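Local coordinates for mandelate racemase / muconate lactonizing enzyme family protein (Agrobacterium tumefaciens, PDB 4DXK) that belongs to the mandelate racemase subgroup of the enolase superfamily, binds a sodium ion in its alpha/beta barrel, and is probably a racemase or related isomerase of hydroxy acids, at the interface of chains A and B and the interface of chains A and C. Residues are numbered along the deposited sequence; one frame, centred on the assembly and turned at random. Chains: chain A/B/C, Mandelate racemase / muconate lactonizing enzyme family protein.

Contact 1: the interface of chains A and B. Residues chain A 109-111, 113; chain B 57, 60, 63.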
# COMPACT_ATOMS: atom_id res chain seq x y z
N GLY A 109 19.82 -32.96 -10.61
CA GLY A 109 19.80 -34.25 -9.94
C GLY A 109 18.42 -34.80 -9.67
O GLY A 109 17.43 -34.06 -9.67
N PHE A 110 18.35 -36.11 -9.44
CA PHE A 110 17.10 -36.76 -9.05
C PHE A 110 16.84 -36.50 -7.57
O PHE A 110 17.30 -37.27 -6.71
CB PHE A 110 17.19 -38.26 -9.28
CG PHE A 110 17.13 -38.67 -10.72
CD1 PHE A 110 18.28 -38.69 -11.51
CD2 PHE A 110 15.93 -39.09 -11.28
CE1 PHE A 110 18.23 -39.09 -12.84
CE2 PHE A 110 15.87 -39.49 -12.62
CZ PHE A 110 17.02 -39.49 -13.40
N SER A 111 16.09 -35.46 -7.26
CA SER A 111 15.75 -35.17 -5.88
C SER A 111 14.81 -36.23 -5.31
O SER A 111 14.76 -36.43 -4.09
CB SER A 111 15.19 -33.77 -5.75
OG SER A 111 16.12 -32.83 -6.26
N ARG A 113 13.04 -40.26 -6.84
CA ARG A 113 13.14 -41.27 -7.89
C ARG A 113 11.79 -41.50 -8.57
O ARG A 113 11.71 -42.04 -9.67
CB ARG A 113 13.66 -42.58 -7.30
CG ARG A 113 15.09 -42.51 -6.80
CD ARG A 113 16.07 -42.35 -7.95
NE ARG A 113 17.41 -42.02 -7.50
CZ ARG A 113 18.45 -41.81 -8.31
NH1 ARG A 113 18.29 -41.90 -9.62
NH2 ARG A 113 19.63 -41.51 -7.81
N ASP B 57 24.98 -40.07 -2.71
CA ASP B 57 25.25 -39.85 -4.13
C ASP B 57 25.48 -38.35 -4.35
O ASP B 57 24.57 -37.55 -4.16
CB ASP B 57 24.03 -40.34 -4.91
CG ASP B 57 24.18 -40.22 -6.41
OD1 ASP B 57 25.11 -39.54 -6.89
OD2 ASP B 57 23.34 -40.83 -7.12
N GLN B 60 23.10 -35.89 -6.67
CA GLN B 60 21.80 -35.33 -6.26
C GLN B 60 22.03 -33.96 -5.63
O GLN B 60 21.87 -33.78 -4.42
CB GLN B 60 21.10 -36.27 -5.28
CG GLN B 60 20.77 -37.64 -5.87
CD GLN B 60 20.10 -38.55 -4.88
OE1 GLN B 60 20.74 -39.04 -3.95
NE2 GLN B 60 18.80 -38.75 -5.04
N LEU B 63 19.14 -31.93 -3.98
CA LEU B 63 18.71 -32.63 -2.77
C LEU B 63 19.70 -32.44 -1.62
O LEU B 63 19.31 -32.18 -0.48
CB LEU B 63 18.52 -34.12 -3.06
CG LEU B 63 18.06 -34.98 -1.87
CD1 LEU B 63 16.69 -34.53 -1.38
CD2 LEU B 63 18.06 -36.45 -2.24
O HOH W 1 18.97 -33.45 -6.54
O HOH W 2 21.40 -40.02 -8.82

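Contact 2: the interface of chains A and C. Residues chain A 248-252; chain C 75, 274, 277-278, 281.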
# COMPACT_ATOMS: atom_id res chain seq x y z
N ASP A 248 -5.46 -13.11 -17.53
CA ASP A 248 -5.00 -11.96 -18.32
C ASP A 248 -4.72 -10.66 -17.57
O ASP A 248 -3.89 -9.86 -18.00
CB ASP A 248 -5.91 -11.69 -19.52
CG ASP A 248 -7.37 -11.61 -19.17
OD1 ASP A 248 -7.77 -11.65 -17.98
OD2 ASP A 248 -8.14 -11.46 -20.15
N SER A 249 -5.44 -10.39 -16.50
CA SER A 249 -5.08 -9.34 -15.55
C SER A 249 -5.04 -10.00 -14.17
O SER A 249 -6.08 -10.17 -13.52
CB SER A 249 -6.09 -8.19 -15.57
OG SER A 249 -6.01 -7.40 -16.74
N LEU A 250 -3.85 -10.41 -13.75
CA LEU A 250 -3.69 -11.26 -12.58
C LEU A 250 -4.09 -10.63 -11.26
O LEU A 250 -4.37 -11.34 -10.30
CB LEU A 250 -2.27 -11.80 -12.51
CG LEU A 250 -1.87 -12.64 -13.72
CD1 LEU A 250 -0.39 -12.95 -13.71
CD2 LEU A 250 -2.68 -13.94 -13.80
N SER A 251 -4.12 -9.30 -11.19
CA SER A 251 -4.52 -8.66 -9.94
C SER A 251 -5.93 -9.06 -9.49
O SER A 251 -6.23 -9.03 -8.30
CB SER A 251 -4.36 -7.14 -10.03
OG SER A 251 -5.24 -6.60 -11.00
N SER A 252 -6.79 -9.46 -10.42
CA SER A 252 -8.11 -9.97 -10.05
C SER A 252 -8.07 -11.17 -9.11
O SER A 252 -9.02 -11.43 -8.36
CB SER A 252 -8.93 -10.34 -11.28
OG SER A 252 -9.36 -9.19 -11.99
N ARG C 75 -3.96 -12.02 -24.45
CA ARG C 75 -3.27 -10.93 -23.77
C ARG C 75 -1.82 -10.84 -24.26
O ARG C 75 -0.87 -10.78 -23.47
CB ARG C 75 -3.34 -11.09 -22.25
CG ARG C 75 -2.88 -9.85 -21.45
CD ARG C 75 -1.97 -10.28 -20.33
NE ARG C 75 -1.50 -9.18 -19.48
CZ ARG C 75 -0.32 -8.57 -19.62
NH1 ARG C 75 0.51 -8.93 -20.60
NH2 ARG C 75 0.02 -7.60 -18.78
N TRP C 274 -6.87 -5.98 -21.39
CA TRP C 274 -6.40 -6.47 -20.11
C TRP C 274 -4.93 -6.13 -19.87
O TRP C 274 -4.54 -5.80 -18.74
CB TRP C 274 -6.69 -7.98 -19.97
CG TRP C 274 -8.17 -8.21 -19.84
CD1 TRP C 274 -8.89 -8.27 -18.68
CD2 TRP C 274 -9.12 -8.32 -20.91
NE1 TRP C 274 -10.22 -8.43 -18.96
CE2 TRP C 274 -10.40 -8.45 -20.32
CE3 TRP C 274 -9.03 -8.33 -22.30
CZ2 TRP C 274 -11.56 -8.59 -21.08
CZ3 TRP C 274 -10.19 -8.46 -23.06
CH2 TRP C 274 -11.44 -8.60 -22.44
N ARG C 277 -5.12 -2.48 -18.93
CA ARG C 277 -5.50 -2.36 -17.52
C ARG C 277 -4.27 -2.54 -16.63
O ARG C 277 -4.03 -1.75 -15.72
CB ARG C 277 -6.56 -3.39 -17.14
CG ARG C 277 -6.69 -3.62 -15.63
CD ARG C 277 -7.81 -4.60 -15.29
NE ARG C 277 -7.68 -5.06 -13.90
CZ ARG C 277 -8.17 -6.20 -13.42
NH1 ARG C 277 -8.87 -7.01 -14.18
NH2 ARG C 277 -7.95 -6.52 -12.15
N ASP C 278 -3.50 -3.59 -16.90
CA ASP C 278 -2.30 -3.85 -16.11
C ASP C 278 -1.35 -2.65 -16.18
O ASP C 278 -0.76 -2.25 -15.17
CB ASP C 278 -1.58 -5.11 -16.62
CG ASP C 278 -2.34 -6.40 -16.32
OD1 ASP C 278 -3.35 -6.39 -15.58
OD2 ASP C 278 -1.89 -7.45 -16.84
N GLU C 281 -2.73 0.22 -14.11
CA GLU C 281 -2.65 -0.11 -12.69
C GLU C 281 -1.27 0.10 -12.10
O GLU C 281 -1.12 0.16 -10.87
CB GLU C 281 -3.11 -1.55 -12.41
CG GLU C 281 -4.62 -1.77 -12.50
CD GLU C 281 -5.06 -3.18 -12.11
OE1 GLU C 281 -4.20 -4.05 -11.85
OE2 GLU C 281 -6.28 -3.42 -12.05
O HOH W 3 -1.53 -9.73 -15.40
O HOH W 4 -2.78 -7.41 -13.07
O HOH W 5 -7.32 -4.51 -9.80

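Contact 1: the interface of chains A and B
The side-chain amide of B:Gln60 reaches across the interface of chains A and B to the main chain of A:Phe110, its NE2 donating to the carbonyl O at 2.7 Å. Two measures show how well aimed this bond is: the angle at the hydrogen is 161°, and the C=O...N angle of 168° puts the donor nearly on the carbonyl axis. The acceptor also lies close to the amide plane of B:Gln60. With CG anti to its own carbonyl carbon (chi1 -62°) and the chain extended beyond CG, the glutamine delivers its amide tip-on to the peptide.

The side chains of A:Arg113 and B:Asp57 cross at about a right angle, NH2 toward OD2, and this carboxylate oxygen falls in the plane of the guanidinium, at its edge. A:Arg113 NH2 and B:Asp57 OD2 are 3.8 Å apart, so the salt bridge is a long one. Water 2 fills in, lying 2.7 Å from B:Asp57 OD2 and also contacting A:Arg113 NH2. Within chain A, NH1 of the same guanidinium sits over one face of the A:Phe110 ring, toward its rim, which should limit the swing of the arginine.

Apolar packing comes from B:Leu63, whose CB lies 4.1 Å from A:Ser111 CA. Both of its methyls, CD1 and CD2, turn toward the A:Ser111 carbonyl O, each 3.8 Å away. B:Leu63 belongs to the first turn of helix 61-68, where N-H groups lack acceptors within the helix. Water 1 serves this one, 3.0 Å from B:Leu63 N, and passes the link to chain A through the hydroxyl A:Ser111 OG at 2.9 Å.

Contact 2: the interface of chains A and C
From A:Asp248 through an extended A:Ser249, the chain A backbone turns into the 3-10 helix 250-252 and lies against one face of the chain C helix 272-281, where C:Trp274, C:Arg277, C:Asp278 and C:Glu281 recur at turn spacing. The A:Asp248 carboxylate lies over a face of the C:Trp274 indole, the planes 12° apart; A:Asp248 OD2 is 3.3 Å from C:Trp274 CG. The aspartate CG sits between the backbone N and the carbonyl carbon (chi1 50°), the crowded position, which lays the group over the ring. The indole face may weakly disfavour the carboxylate's charge, which C:Arg277 and C:Arg75 nearby would offset.

A:Ser249 OG has two acceptors near it, C:Trp274 O at 2.9 Å and C:Asp278 OD1 at 3.1 Å, the latter met from well above the carboxylate plane. One hydroxyl proton can point fully at either or be shared. The other oxygen of C:Asp278 is held from its own chain, with C:Arg75 NH2 2.7 Å from OD2 and NE also donating to it. Waters 3 and 4 join this carboxylate to the backbone N atoms of A:Leu250 and A:Ser251.

C:Arg277, extended from CG to NE, passes one guanidinium face against A:Ser249 CB and grips A:Ser252 OG end-on, in plane, with NH1 and with NH2 at 3.0 Å. A:Ser251 OG donates to the syn lone pair of C:Glu281 OE1 at 2.9 Å. It also comes within 2.9 Å of C:Arg277 NH2, but from above the guanidinium plane, poorly aimed as a bond; water 5 bridges that NH2 to C:Glu281 OE2. Within chain C the arginine is steadied by its NE, which meets C:Glu281 OE2 at 2.8 Å and a nearly straight 178°.

Contact 1 and contact 2 have C-alpha centres about 38 Å apart and share no residue; chain A is common to both. It offers the stretch 109-113, beyond helix 103-106, to chain B in contact 1, and the turn into 3-10 helix 250-252 to chain C in contact 2. The partner elements also differ: helix 61-68 and its approach, against helix 272-281 with C:Arg75. Each interface is two-fold symmetric, so every patch has a twin with chains exchanged. Two distinct two-fold interfaces on one chain can link copies within the deposited assembly of eight, though whether both persist in solution the structure alone does not show.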